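Local atomic coordinates of NTF2-like Protein (PDB entry 3DMC), a protein that is of unknown function but belongs to the SnoaL-like branch of the NTF2-like superfamily, whose members often enclose a small-molecule pocket. Residues G28-F33 with E62-V67; G48-L53 with K57-E62; L80-S85 with V91-D96; V111-D114 with K119-S122. One frame throughout, in Å; residues are numbered along the deposited sequence.

Contact 1. Residues G28-F33 with E62-V67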
loop_
_atom_site.group_PDB
_atom_site.type_symbol
_atom_site.label_atom_id
_atom_site.label_comp_id
_atom_site.label_asym_id
_atom_site.label_seq_id
_atom_site.Cartn_x
_atom_site.Cartn_y
_atom_site.Cartn_z
ATOM N N GLY A 28 13.809 -18.550 -0.555
ATOM C CA GLY A 28 13.368 -18.943 -1.888
ATOM C C GLY A 28 12.510 -20.193 -1.861
ATOM O O GLY A 28 12.145 -20.765 -2.883
ATOM N N GLU A 29 12.201 -20.620 -0.651
ATOM C CA GLU A 29 11.279 -21.746 -0.439
ATOM C C GLU A 29 9.873 -21.235 -0.136
ATOM O O GLU A 29 9.605 -20.669 0.931
ATOM C CB GLU A 29 11.750 -22.623 0.718
ATOM C CG GLU A 29 13.124 -23.189 0.508
ATOM C CD GLU A 29 13.121 -24.248 -0.558
ATOM O OE1 GLU A 29 12.079 -24.930 -0.710
ATOM O OE2 GLU A 29 14.153 -24.397 -1.250
ATOM N N TRP A 30 8.995 -21.443 -1.091
ATOM C CA TRP A 30 7.651 -20.848 -1.076
ATOM C C TRP A 30 6.512 -21.839 -0.769
ATOM O O TRP A 30 5.351 -21.432 -0.681
ATOM C CB TRP A 30 7.388 -20.143 -2.410
ATOM C CG TRP A 30 8.197 -18.904 -2.554
ATOM C CD1 TRP A 30 9.374 -18.757 -3.224
ATOM C CD2 TRP A 30 7.891 -17.627 -1.995
ATOM N NE1 TRP A 30 9.831 -17.464 -3.095
ATOM C CE2 TRP A 30 8.929 -16.751 -2.358
ATOM C CE3 TRP A 30 6.825 -17.134 -1.237
ATOM C CZ2 TRP A 30 8.925 -15.411 -1.990
ATOM C CZ3 TRP A 30 6.826 -15.809 -0.866
ATOM C CH2 TRP A 30 7.867 -14.964 -1.242
ATOM N N GLN A 31 6.825 -23.125 -0.586
ATOM C CA GLN A 31 5.729 -24.101 -0.439
ATOM C C GLN A 31 4.787 -23.789 0.717
ATOM O O GLN A 31 3.574 -23.966 0.614
ATOM C CB GLN A 31 6.231 -25.545 -0.345
ATOM C CG GLN A 31 5.118 -26.528 -0.666
ATOM C CD GLN A 31 4.502 -26.267 -2.036
ATOM O OE1 GLN A 31 5.210 -26.211 -3.045
ATOM N NE2 GLN A 31 3.181 -26.101 -2.077
ATOM N N LYS A 32 5.334 -23.290 1.814
ATOM C CA LYS A 32 4.544 -23.098 3.034
ATOM C C LYS A 32 3.552 -21.963 2.789
ATOM O O LYS A 32 2.392 -22.039 3.185
ATOM C CB LYS A 32 5.425 -22.848 4.263
ATOM C CG LYS A 32 6.087 -24.121 4.758
ATOM C CD LYS A 32 6.466 -24.027 6.207
ATOM C CE LYS A 32 7.136 -25.318 6.697
ATOM N NZ LYS A 32 6.202 -26.483 6.691
ATOM N N PHE A 33 4.032 -20.916 2.114
ATOM C CA PHE A 33 3.161 -19.790 1.730
ATOM C C PHE A 33 2.075 -20.262 0.755
ATOM O O PHE A 33 0.898 -19.968 0.927
ATOM C CB PHE A 33 3.965 -18.616 1.132
ATOM C CG PHE A 33 3.119 -17.438 0.813
ATOM C CD1 PHE A 33 2.527 -16.708 1.845
ATOM C CD2 PHE A 33 2.913 -17.032 -0.501
ATOM C CE1 PHE A 33 1.738 -15.595 1.577
ATOM C CE2 PHE A 33 2.118 -15.931 -0.766
ATOM C CZ PHE A 33 1.522 -15.218 0.291
ATOM N N GLU A 62 4.839 -19.606 -10.147
ATOM C CA GLU A 62 5.726 -19.066 -11.177
ATOM C C GLU A 62 6.250 -17.716 -10.688
ATOM O O GLU A 62 7.442 -17.436 -10.704
ATOM C CB GLU A 62 4.995 -18.900 -12.492
ATOM C CG GLU A 62 4.493 -20.236 -13.032
ATOM C CD GLU A 62 3.703 -20.121 -14.326
ATOM O OE1 GLU A 62 3.537 -18.995 -14.855
ATOM O OE2 GLU A 62 3.252 -21.180 -14.808
ATOM N N PHE A 63 5.303 -16.897 -10.270
ATOM C CA PHE A 63 5.617 -15.539 -9.783
ATOM C C PHE A 63 6.654 -15.557 -8.634
ATOM O O PHE A 63 7.713 -14.868 -8.651
ATOM C CB PHE A 63 4.342 -14.844 -9.315
ATOM C CG PHE A 63 4.601 -13.539 -8.660
ATOM C CD1 PHE A 63 5.125 -12.492 -9.385
ATOM C CD2 PHE A 63 4.359 -13.366 -7.299
ATOM C CE1 PHE A 63 5.373 -11.271 -8.788
ATOM C CE2 PHE A 63 4.629 -12.137 -6.685
ATOM C CZ PHE A 63 5.122 -11.093 -7.449
ATOM N N PHE A 64 6.372 -16.363 -7.617
ATOM C CA PHE A 64 7.234 -16.328 -6.414
ATOM C C PHE A 64 8.627 -16.909 -6.722
ATOM O O PHE A 64 9.644 -16.445 -6.220
ATOM C CB PHE A 64 6.520 -16.992 -5.238
ATOM C CG PHE A 64 5.419 -16.140 -4.686
ATOM C CD1 PHE A 64 5.710 -14.883 -4.169
ATOM C CD2 PHE A 64 4.107 -16.548 -4.716
ATOM C CE1 PHE A 64 4.695 -14.062 -3.654
ATOM C CE2 PHE A 64 3.098 -15.720 -4.216
ATOM C CZ PHE A 64 3.406 -14.476 -3.688
ATOM N N THR A 65 8.649 -17.912 -7.592
ATOM C CA THR A 65 9.912 -18.462 -8.064
ATOM C C THR A 65 10.731 -17.412 -8.812
ATOM O O THR A 65 11.948 -17.292 -8.653
ATOM C CB THR A 65 9.692 -19.682 -8.973
ATOM O OG1 THR A 65 9.007 -20.697 -8.228
ATOM C CG2 THR A 65 11.001 -20.200 -9.474
ATOM N N TYR A 66 10.005 -16.624 -9.582
ATOM C CA TYR A 66 10.566 -15.551 -10.398
ATOM C C TYR A 66 11.148 -14.490 -9.498
ATOM O O TYR A 66 12.220 -13.955 -9.748
ATOM C CB TYR A 66 9.488 -14.948 -11.310
ATOM C CG TYR A 66 9.931 -13.688 -12.025
ATOM C CD1 TYR A 66 10.944 -13.735 -12.978
ATOM C CD2 TYR A 66 9.346 -12.457 -11.750
ATOM C CE1 TYR A 66 11.370 -12.593 -13.638
ATOM C CE2 TYR A 66 9.754 -11.308 -12.413
ATOM C CZ TYR A 66 10.770 -11.380 -13.355
ATOM O OH TYR A 66 11.202 -10.246 -14.019
ATOM N N VAL A 67 10.416 -14.193 -8.442
ATOM C CA VAL A 67 10.849 -13.143 -7.495
ATOM C C VAL A 67 12.198 -13.543 -6.932
ATOM O O VAL A 67 13.126 -12.742 -6.866
ATOM C CB VAL A 67 9.827 -12.918 -6.372
ATOM C CG1 VAL A 67 10.503 -12.184 -5.168
ATOM C CG2 VAL A 67 8.605 -12.154 -6.916
#
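Phe64 of helix 57-69 reaches across to Trp30 and Phe33, and the three rings form a buried aromatic cluster joining that helix to the turn and short helix 31-34 that follow helix 9-27 in this NTF2-like fold. Its CB is already in contact: it sits over the face of the Trp30 five-membered ring, 3.6 Å from the ring centroid, a CH-pi contact. From there CG leaves anti to its own carbonyl carbon (chi1 -74°), which carries the ring along the indole toward its six-membered half. CG faces Trp30 CE3, while CD1 comes to 3.6 Å from both Trp30 CZ3 and Trp30 CH2; the two six-membered rings make an offset stack with centroids 4.4 Å apart and planes at 24°. CE1 already lies beyond the indole rim, nearest Trp30 CZ3. The far end of the Phe64 ring, CE2 and CZ, is met by Phe33 CE2, the Phe33 edge being turned to the Phe64 face in an offset edge-to-face pair, centroids 5.3 Å apart and planes at 84°. Trp30 and Phe33 thus share one face of Phe64, and the opposite face is covered by Phe63 CD2, one residue earlier in the same helix. Phe33 and Trp30 in turn rest on Phe20 and Leu25 of helix 9-27. The indole N-H is spent on Ser68: Trp30 NE1 bonds to Ser68 OG, and although Phe64 O lies 3.3 Å from Trp30 NE1, the angle is too poor for a second bond.

Contact 2. Residues G48-L53 with K57-E62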
loop_
_atom_site.group_PDB
_atom_site.type_symbol
_atom_site.label_atom_id
_atom_site.label_comp_id
_atom_site.label_asym_id
_atom_site.label_seq_id
_atom_site.Cartn_x
_atom_site.Cartn_y
_atom_site.Cartn_z
ATOM N N GLY A 48 5.660 -5.459 -15.414
ATOM C CA GLY A 48 6.443 -6.493 -16.045
ATOM C C GLY A 48 5.588 -7.652 -16.437
ATOM O O GLY A 48 4.400 -7.496 -16.689
ATOM N N GLU A 49 6.231 -8.804 -16.478
ATOM C CA GLU A 49 5.584 -10.035 -16.956
ATOM C C GLU A 49 4.316 -10.328 -16.195
ATOM O O GLU A 49 3.352 -10.829 -16.758
ATOM C CB GLU A 49 6.519 -11.243 -16.815
ATOM C CG GLU A 49 5.799 -12.599 -17.007
ATOM C CD GLU A 49 6.731 -13.773 -16.728
ATOM O OE1 GLU A 49 7.878 -13.523 -16.274
ATOM O OE2 GLU A 49 6.324 -14.938 -16.958
ATOM N N PHE A 50 4.343 -10.038 -14.899
ATOM C CA PHE A 50 3.228 -10.319 -13.994
ATOM C C PHE A 50 2.360 -9.085 -13.687
ATOM O O PHE A 50 1.581 -9.055 -12.741
ATOM C CB PHE A 50 3.742 -10.969 -12.704
ATOM C CG PHE A 50 4.383 -12.320 -12.917
ATOM C CD1 PHE A 50 3.606 -13.468 -12.931
ATOM C CD2 PHE A 50 5.741 -12.439 -13.112
ATOM C CE1 PHE A 50 4.185 -14.723 -13.128
ATOM C CE2 PHE A 50 6.331 -13.680 -13.320
ATOM C CZ PHE A 50 5.548 -14.831 -13.328
ATOM N N HIS A 51 2.477 -8.067 -14.528
ATOM C CA HIS A 51 1.636 -6.900 -14.344
ATOM C C HIS A 51 0.178 -7.307 -14.357
ATOM O O HIS A 51 -0.256 -8.141 -15.150
ATOM C CB HIS A 51 1.869 -5.874 -15.454
ATOM C CG HIS A 51 0.757 -4.886 -15.570
ATOM N ND1 HIS A 51 0.746 -3.711 -14.847
ATOM C CD2 HIS A 51 -0.397 -4.909 -16.273
ATOM C CE1 HIS A 51 -0.365 -3.045 -15.119
ATOM N NE2 HIS A 51 -1.081 -3.753 -15.974
ATOM N N GLY A 52 -0.578 -6.700 -13.458
ATOM C CA GLY A 52 -2.024 -6.803 -13.382
ATOM C C GLY A 52 -2.541 -7.969 -12.573
ATOM O O GLY A 52 -1.888 -8.440 -11.646
ATOM N N LEU A 53 -3.722 -8.438 -12.963
ATOM C CA LEU A 53 -4.395 -9.520 -12.260
ATOM C C LEU A 53 -3.893 -10.868 -12.765
ATOM O O LEU A 53 -3.851 -11.138 -13.976
ATOM C CB LEU A 53 -5.918 -9.431 -12.435
ATOM C CG LEU A 53 -6.669 -10.521 -11.666
ATOM C CD1 LEU A 53 -6.779 -10.173 -10.201
ATOM C CD2 LEU A 53 -8.041 -10.740 -12.320
ATOM N N LYS A 57 -2.977 -20.757 -8.398
ATOM C CA LYS A 57 -1.786 -21.143 -7.615
ATOM C C LYS A 57 -0.589 -21.604 -8.445
ATOM O O LYS A 57 0.545 -21.476 -8.022
ATOM C CB LYS A 57 -2.127 -22.197 -6.555
ATOM C CG LYS A 57 -3.030 -21.653 -5.455
ATOM C CD LYS A 57 -3.421 -22.710 -4.447
ATOM C CE LYS A 57 -2.242 -23.218 -3.675
ATOM N NZ LYS A 57 -2.647 -24.025 -2.475
ATOM N N GLU A 58 -0.852 -22.118 -9.635
ATOM C CA GLU A 58 0.242 -22.476 -10.557
ATOM C C GLU A 58 0.978 -21.205 -10.950
ATOM O O GLU A 58 2.202 -21.141 -10.959
ATOM C CB GLU A 58 -0.271 -23.133 -11.830
ATOM C CG GLU A 58 -0.987 -24.454 -11.605
ATOM N N ARG A 59 0.189 -20.221 -11.338
ATOM C CA ARG A 59 0.727 -18.920 -11.743
ATOM C C ARG A 59 1.408 -18.228 -10.541
ATOM O O ARG A 59 2.453 -17.577 -10.671
ATOM C CB ARG A 59 -0.358 -18.032 -12.336
ATOM C CG ARG A 59 0.143 -16.686 -12.771
ATOM C CD ARG A 59 0.939 -16.754 -14.051
ATOM N NE ARG A 59 1.035 -15.422 -14.659
ATOM C CZ ARG A 59 1.908 -15.084 -15.603
ATOM N NH1 ARG A 59 2.796 -15.968 -16.058
ATOM N NH2 ARG A 59 1.911 -13.843 -16.063
ATOM N N ALA A 60 0.844 -18.438 -9.363
ATOM C CA ALA A 60 1.445 -17.859 -8.124
ATOM C C ALA A 60 2.843 -18.434 -7.917
ATOM O O ALA A 60 3.800 -17.719 -7.639
ATOM C CB ALA A 60 0.574 -18.150 -6.920
ATOM N N LYS A 61 2.960 -19.739 -8.077
ATOM C CA LYS A 61 4.270 -20.395 -7.945
ATOM C C LYS A 61 5.294 -19.841 -8.934
ATOM O O LYS A 61 6.464 -19.597 -8.609
ATOM C CB LYS A 61 4.162 -21.914 -8.122
ATOM C CG LYS A 61 5.478 -22.575 -7.839
ATOM C CD LYS A 61 5.360 -24.048 -7.527
ATOM C CE LYS A 61 6.742 -24.637 -7.231
ATOM N NZ LYS A 61 6.832 -26.083 -7.598
ATOM N N GLU A 62 4.839 -19.606 -10.147
ATOM C CA GLU A 62 5.726 -19.066 -11.177
ATOM C C GLU A 62 6.250 -17.716 -10.688
ATOM O O GLU A 62 7.442 -17.436 -10.704
ATOM C CB GLU A 62 4.995 -18.900 -12.492
ATOM C CG GLU A 62 4.493 -20.236 -13.032
ATOM C CD GLU A 62 3.703 -20.121 -14.326
ATOM O OE1 GLU A 62 3.537 -18.995 -14.855
ATOM O OE2 GLU A 62 3.252 -21.180 -14.808
HETATM O O HOH W 1 5.854 -17.415 -16.133
HETATM O O HOH W 2 -0.024 -11.052 -15.681
#
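Phe50 and Arg59 bury most of the surface here, the ring of one lying across the guanidinium of the other. Phe50 CE1 stands over the centre of the guanidinium face and comes within 3.4 Å of Arg59 CZ, while CD1 lies toward Arg59 NE and NH2; the two planes are inclined by 40°, so the overlap is at one end of the ring and is not a flat stack. Arg59 gets there by leaving its helix with CG anti to the backbone N and then bending at chi2 (75°), which brings the guanidinium to the Phe50 ring. Phe50 CZ, farther along, approaches the backbone carbonyl carbon of Glu62. The loop carrying Phe50 joins strands 41-45 and 52-55 of a beta hairpin and folds against the first turns of helix 57-69, where Arg59 is the middle member of a salt-bridge network. Arg59 NH1 makes a weak bond to Glu62 OE1, at 3.3 Å, close to the guanidinium plane; roughly at right angles to this it forms a long ion pair with Glu49 OE2, 3.8 Å away, the carboxylate plane turned 65° from the guanidinium. A water bridges the two acids, donating to Glu49 OE2 at 2.7 Å and to Glu62 OE1 at 3.1 Å; together with the arginine it probably eases the proximity of their like charges. Arg59 NE is taken by Asn54 OD1. Phe63 meets Phe50 edge-to-face and Tyr66 packs on it, while the preceding residue, Glu49, lays its CG over one ring face near the rim.

Contact 3. Residues L80-S85 with V91-D96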
loop_
_atom_site.group_PDB
_atom_site.type_symbol
_atom_site.label_atom_id
_atom_site.label_comp_id
_atom_site.label_asym_id
_atom_site.label_seq_id
_atom_site.Cartn_x
_atom_site.Cartn_y
_atom_site.Cartn_z
ATOM N N LEU A 80 9.177 -4.213 9.694
ATOM C CA LEU A 80 7.708 -4.244 9.492
ATOM C C LEU A 80 7.092 -3.110 10.312
ATOM O O LEU A 80 7.080 -3.176 11.565
ATOM C CB LEU A 80 7.123 -5.594 9.907
ATOM C CG LEU A 80 5.593 -5.701 9.767
ATOM C CD1 LEU A 80 5.120 -5.492 8.285
ATOM C CD2 LEU A 80 5.112 -7.045 10.335
ATOM N N ASP A 81 6.610 -2.078 9.619
ATOM C CA ASP A 81 6.388 -0.767 10.242
ATOM C C ASP A 81 4.934 -0.536 10.633
ATOM O O ASP A 81 4.652 0.056 11.664
ATOM C CB ASP A 81 6.922 0.369 9.360
ATOM C CG ASP A 81 8.417 0.248 9.134
ATOM O OD1 ASP A 81 9.118 0.030 10.118
ATOM O OD2 ASP A 81 8.872 0.316 7.993
ATOM N N ARG A 82 4.030 -1.014 9.789
ATOM C CA ARG A 82 2.599 -0.801 9.990
ATOM C C ARG A 82 1.819 -1.987 9.480
ATOM O O ARG A 82 2.061 -2.460 8.380
ATOM C CB ARG A 82 2.145 0.494 9.289
ATOM C CG ARG A 82 2.845 1.752 9.808
ATOM C CD ARG A 82 2.435 3.043 9.122
ATOM N NE ARG A 82 2.816 4.196 9.930
ATOM C CZ ARG A 82 4.058 4.678 10.017
ATOM N NH1 ARG A 82 5.059 4.118 9.336
ATOM N NH2 ARG A 82 4.310 5.716 10.800
ATOM N N VAL A 83 0.912 -2.458 10.326
ATOM C CA VAL A 83 -0.001 -3.537 9.961
ATOM C C VAL A 83 -1.413 -3.089 10.283
ATOM O O VAL A 83 -1.781 -2.874 11.447
ATOM C CB VAL A 83 0.333 -4.796 10.761
ATOM C CG1 VAL A 83 -0.648 -5.905 10.444
ATOM C CG2 VAL A 83 1.769 -5.248 10.431
ATOM N N THR A 84 -2.213 -2.975 9.237
ATOM C CA THR A 84 -3.595 -2.514 9.390
ATOM C C THR A 84 -4.546 -3.567 8.886
ATOM O O THR A 84 -4.182 -4.393 8.072
ATOM C CB THR A 84 -3.823 -1.196 8.596
ATOM O OG1 THR A 84 -3.451 -1.401 7.237
ATOM C CG2 THR A 84 -3.022 0.015 9.194
ATOM N N SER A 85 -5.774 -3.563 9.416
ATOM C CA SER A 85 -6.750 -4.564 8.982
ATOM C C SER A 85 -8.184 -4.072 9.063
ATOM O O SER A 85 -8.502 -3.012 9.610
ATOM C CB SER A 85 -6.593 -5.881 9.772
ATOM O OG SER A 85 -6.947 -5.786 11.141
ATOM N N VAL A 91 -3.015 -5.310 5.633
ATOM C CA VAL A 91 -1.925 -4.690 4.856
ATOM C C VAL A 91 -0.722 -4.567 5.758
ATOM O O VAL A 91 -0.824 -4.162 6.923
ATOM C CB VAL A 91 -2.269 -3.252 4.345
ATOM C CG1 VAL A 91 -1.104 -2.619 3.538
ATOM C CG2 VAL A 91 -3.547 -3.224 3.501
ATOM N N PHE A 92 0.392 -4.974 5.179
ATOM C CA PHE A 92 1.718 -4.935 5.776
ATOM C C PHE A 92 2.540 -3.903 5.018
ATOM O O PHE A 92 2.794 -4.063 3.843
ATOM C CB PHE A 92 2.366 -6.321 5.642
ATOM C CG PHE A 92 1.647 -7.396 6.390
ATOM C CD1 PHE A 92 0.574 -8.100 5.778
ATOM C CD2 PHE A 92 2.017 -7.735 7.686
ATOM C CE1 PHE A 92 -0.093 -9.076 6.465
ATOM C CE2 PHE A 92 1.340 -8.729 8.364
ATOM C CZ PHE A 92 0.289 -9.386 7.761
ATOM N N GLU A 93 2.967 -2.865 5.730
ATOM C CA GLU A 93 3.846 -1.855 5.189
ATOM C C GLU A 93 5.220 -2.141 5.776
ATOM O O GLU A 93 5.427 -2.077 7.013
ATOM C CB GLU A 93 3.412 -0.441 5.568
ATOM C CG GLU A 93 2.106 0.028 4.966
ATOM C CD GLU A 93 1.734 1.413 5.451
ATOM O OE1 GLU A 93 2.575 2.340 5.245
ATOM O OE2 GLU A 93 0.625 1.557 6.025
ATOM N N PHE A 94 6.143 -2.431 4.872
ATOM C CA PHE A 94 7.489 -2.880 5.261
ATOM C C PHE A 94 8.636 -2.297 4.413
ATOM O O PHE A 94 8.430 -1.666 3.366
ATOM C CB PHE A 94 7.565 -4.416 5.369
ATOM C CG PHE A 94 7.419 -5.140 4.055
ATOM C CD1 PHE A 94 6.176 -5.546 3.580
ATOM C CD2 PHE A 94 8.538 -5.431 3.289
ATOM C CE1 PHE A 94 6.069 -6.211 2.378
ATOM C CE2 PHE A 94 8.426 -6.085 2.092
ATOM C CZ PHE A 94 7.189 -6.480 1.626
ATOM N N ARG A 95 9.850 -2.509 4.917
ATOM C CA ARG A 95 11.097 -2.091 4.232
ATOM C C ARG A 95 11.909 -3.342 4.011
ATOM O O ARG A 95 11.967 -4.207 4.905
ATOM C CB ARG A 95 11.891 -1.055 5.077
ATOM C CG ARG A 95 11.200 0.307 5.253
ATOM C CD ARG A 95 11.760 1.167 6.378
ATOM N NE ARG A 95 13.206 1.360 6.162
ATOM C CZ ARG A 95 14.162 0.691 6.815
ATOM N NH1 ARG A 95 13.845 -0.207 7.743
ATOM N NH2 ARG A 95 15.451 0.918 6.540
ATOM N N ASP A 96 12.467 -3.483 2.803
ATOM C CA ASP A 96 13.217 -4.676 2.481
ATOM C C ASP A 96 14.510 -4.366 1.748
ATOM O O ASP A 96 14.775 -3.231 1.287
ATOM C CB ASP A 96 12.351 -5.740 1.784
ATOM C CG ASP A 96 11.888 -5.359 0.378
ATOM O OD1 ASP A 96 12.208 -4.253 -0.111
ATOM O OD2 ASP A 96 11.176 -6.217 -0.222
HETATM O O HOH W 3 4.882 2.319 7.161
HETATM O O HOH W 4 -0.618 -0.806 6.979
#
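Strands 80-85 and 91-96 run antiparallel at 170°, their axes 4.8 Å apart, and their ladder is broken by a classic beta bulge at which Asp81 and Arg82 both face Glu93. Glu93 O accepts from Asp81 N at 2.9 Å and from Arg82 N at 3.3 Å, the latter on a lone pair, while Glu93 N returns a nearly straight bond to Arg82 O; Thr84 and Val91 exchange two more. On the face with Leu80, Val83 and Phe92, Leu80 CD1 touches the edge of the Phe92 ring in its plane, and Val83 CG2 comes to 3.7 Å from Phe92 CD2. The opposite face, with Arg82, Thr84, Val91 and Glu93, is mostly polar. The Arg82 chain passes Glu93 and water 3 links them, accepting from Arg82 NH1 at 2.8 Å and donating to Glu93 OE1. Water 4 joins Thr84 OG1 to Glu93 OE2, and Thr84 OG1 also meets Thr84 of the second subunit. On this face Arg82 forms a salt bridge with Asp114 of the second subunit, and Glu93 OE1 a salt bridge with Arg124 and a hydrogen bond with Tyr126 of that subunit, which probably offsets the cost of burying the Glu93 carboxylate. Asp81 OD2 and Arg95 NH1 share Ser79 OG. The hairpin is flanked by helix 9-27, whose Phe18 stacks on Phe92 and supports Leu80, and by strand 103-116, which bonds to the far edge of strand 89-100.

Contact 4. Residues V111-D114 with K119-S122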
loop_
_atom_site.group_PDB
_atom_site.type_symbol
_atom_site.label_atom_id
_atom_site.label_comp_id
_atom_site.label_asym_id
_atom_site.label_seq_id
_atom_site.Cartn_x
_atom_site.Cartn_y
_atom_site.Cartn_z
ATOM N N VAL A 111 2.150 -4.874 0.995
ATOM C CA VAL A 111 1.397 -6.018 0.496
ATOM C C VAL A 111 0.133 -6.190 1.317
ATOM O O VAL A 111 0.132 -6.141 2.550
ATOM C CB VAL A 111 2.201 -7.339 0.451
ATOM C CG1 VAL A 111 3.493 -7.163 -0.389
ATOM C CG2 VAL A 111 2.481 -7.883 1.858
ATOM N N SER A 112 -0.934 -6.411 0.570
ATOM C CA SER A 112 -2.279 -6.515 1.079
ATOM C C SER A 112 -2.786 -7.937 0.819
ATOM O O SER A 112 -2.658 -8.437 -0.288
ATOM C CB SER A 112 -3.161 -5.483 0.356
ATOM O OG SER A 112 -4.481 -5.489 0.844
ATOM N N PHE A 113 -3.255 -8.590 1.874
ATOM C CA PHE A 113 -3.880 -9.928 1.742
ATOM C C PHE A 113 -5.380 -9.840 2.055
ATOM O O PHE A 113 -5.789 -9.133 2.997
ATOM C CB PHE A 113 -3.314 -10.942 2.790
ATOM C CG PHE A 113 -1.820 -11.176 2.745
ATOM C CD1 PHE A 113 -1.085 -10.981 1.616
ATOM C CD2 PHE A 113 -1.168 -11.721 3.859
ATOM C CE1 PHE A 113 0.285 -11.227 1.582
ATOM C CE2 PHE A 113 0.176 -11.972 3.825
ATOM C CZ PHE A 113 0.912 -11.742 2.672
ATOM N N ASP A 114 -6.190 -10.635 1.352
ATOM C CA ASP A 114 -7.532 -10.979 1.844
ATOM C C ASP A 114 -7.474 -12.362 2.452
ATOM O O ASP A 114 -6.831 -13.269 1.907
ATOM C CB ASP A 114 -8.566 -10.993 0.722
ATOM C CG ASP A 114 -9.019 -9.623 0.328
ATOM O OD1 ASP A 114 -8.411 -8.624 0.744
ATOM O OD2 ASP A 114 -10.038 -9.533 -0.382
ATOM N N LYS A 119 -7.200 -19.573 5.282
ATOM C CA LYS A 119 -6.387 -19.262 4.092
ATOM C C LYS A 119 -6.446 -17.805 3.602
ATOM O O LYS A 119 -7.256 -16.994 4.047
ATOM C CB LYS A 119 -6.759 -20.205 2.941
ATOM C CG LYS A 119 -6.330 -21.641 3.206
ATOM C CD LYS A 119 -6.848 -22.629 2.208
ATOM C CE LYS A 119 -6.483 -24.049 2.633
ATOM N NZ LYS A 119 -6.983 -25.067 1.667
ATOM N N ILE A 120 -5.576 -17.564 2.627
ATOM C CA ILE A 120 -5.446 -16.268 1.906
ATOM C C ILE A 120 -5.929 -16.432 0.476
ATOM O O ILE A 120 -5.472 -17.344 -0.250
ATOM C CB ILE A 120 -3.968 -15.775 1.923
ATOM C CG1 ILE A 120 -3.544 -15.473 3.374
ATOM C CG2 ILE A 120 -3.741 -14.576 0.961
ATOM C CD1 ILE A 120 -2.021 -15.396 3.584
ATOM N N CYS A 121 -6.844 -15.539 0.069
ATOM C CA CYS A 121 -7.522 -15.666 -1.236
ATOM C C CYS A 121 -7.077 -14.619 -2.254
ATOM O O CYS A 121 -7.303 -14.740 -3.454
ATOM C CB CYS A 121 -9.058 -15.631 -1.071
ATOM S SG CYS A 121 -9.732 -14.211 -0.186
ATOM N N SER A 122 -6.363 -13.605 -1.791
ATOM C CA SER A 122 -5.796 -12.653 -2.756
ATOM C C SER A 122 -4.654 -11.848 -2.148
ATOM O O SER A 122 -4.505 -11.761 -0.931
ATOM C CB SER A 122 -6.859 -11.702 -3.285
ATOM O OG SER A 122 -7.354 -10.897 -2.233
HETATM O O HOH W 5 -10.169 -11.312 -2.493
#
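Two backbone hydrogen bonds hold Asp114 to strand 119-122 in a beta hairpin: Asp114 N donates to Ser122 O at 3.1 Å, from above the carbonyl plane, and Cys121 N donates to Asp114 O at 2.9 Å. The N-to-C directions of the short segments make 113°, far from the 180° of an ideal antiparallel pair; Asp114 and Ser122 form a hydrogen-bonded bridge pair. Two CA-H...O contacts supplement it, Phe113 CA to Ser122 O and Ile120 CA to Asp114 O, both 3.3 Å. Ser122 OG packs against the Asp114 methylene, 3.2 Å from Asp114 CB, and water 5 links carboxylate to hydroxyl by donating to Asp114 OD2 while bonding to Ser122 OG. Arg124 extends the group, bonding to Ser122 OG and pairing with Asp114 OD1, which also takes Thr89; Ser112 OG bonds to Glu93 of the second subunit. Apolar contact lies elsewhere: Ile120 CD1 comes to 3.8 Å from Phe113 CD2 at an oblique crossing. Cys121 SG, with chi1 54°, lies between its own N and carbonyl carbon and rests 3.5 Å from Asp114 CB. Around the hairpin, strand 89-100 lines the other edge of strand 103-116, while strands 37-38 and 41-45 pack on Ile120, Cys121 and Ser122.

Overall arrangement
Contact 1 is the fully buried one and wholly aromatic; contact 2, nested within its loop, uses the same helix 57-69 nearer the surface and mixes a ring with ion pairs. They meet where Phe63 and Tyr66 pack on Phe50. Contacts 3 and 4 are hairpin contacts of one sheet, joined by the neighbouring strands 89-100 and 103-116 through a probable hydrogen bond from Phe92 N to Val111 O; each has an apolar face inside the subunit and a mostly polar face, with bound water, toward the second subunit. Phe33 of contact 1 touches Phe113 and Ile120 of contact 4, whereas contacts 2 and 3 lie on opposite sides of the chain's centre, about 22 Å apart between centres.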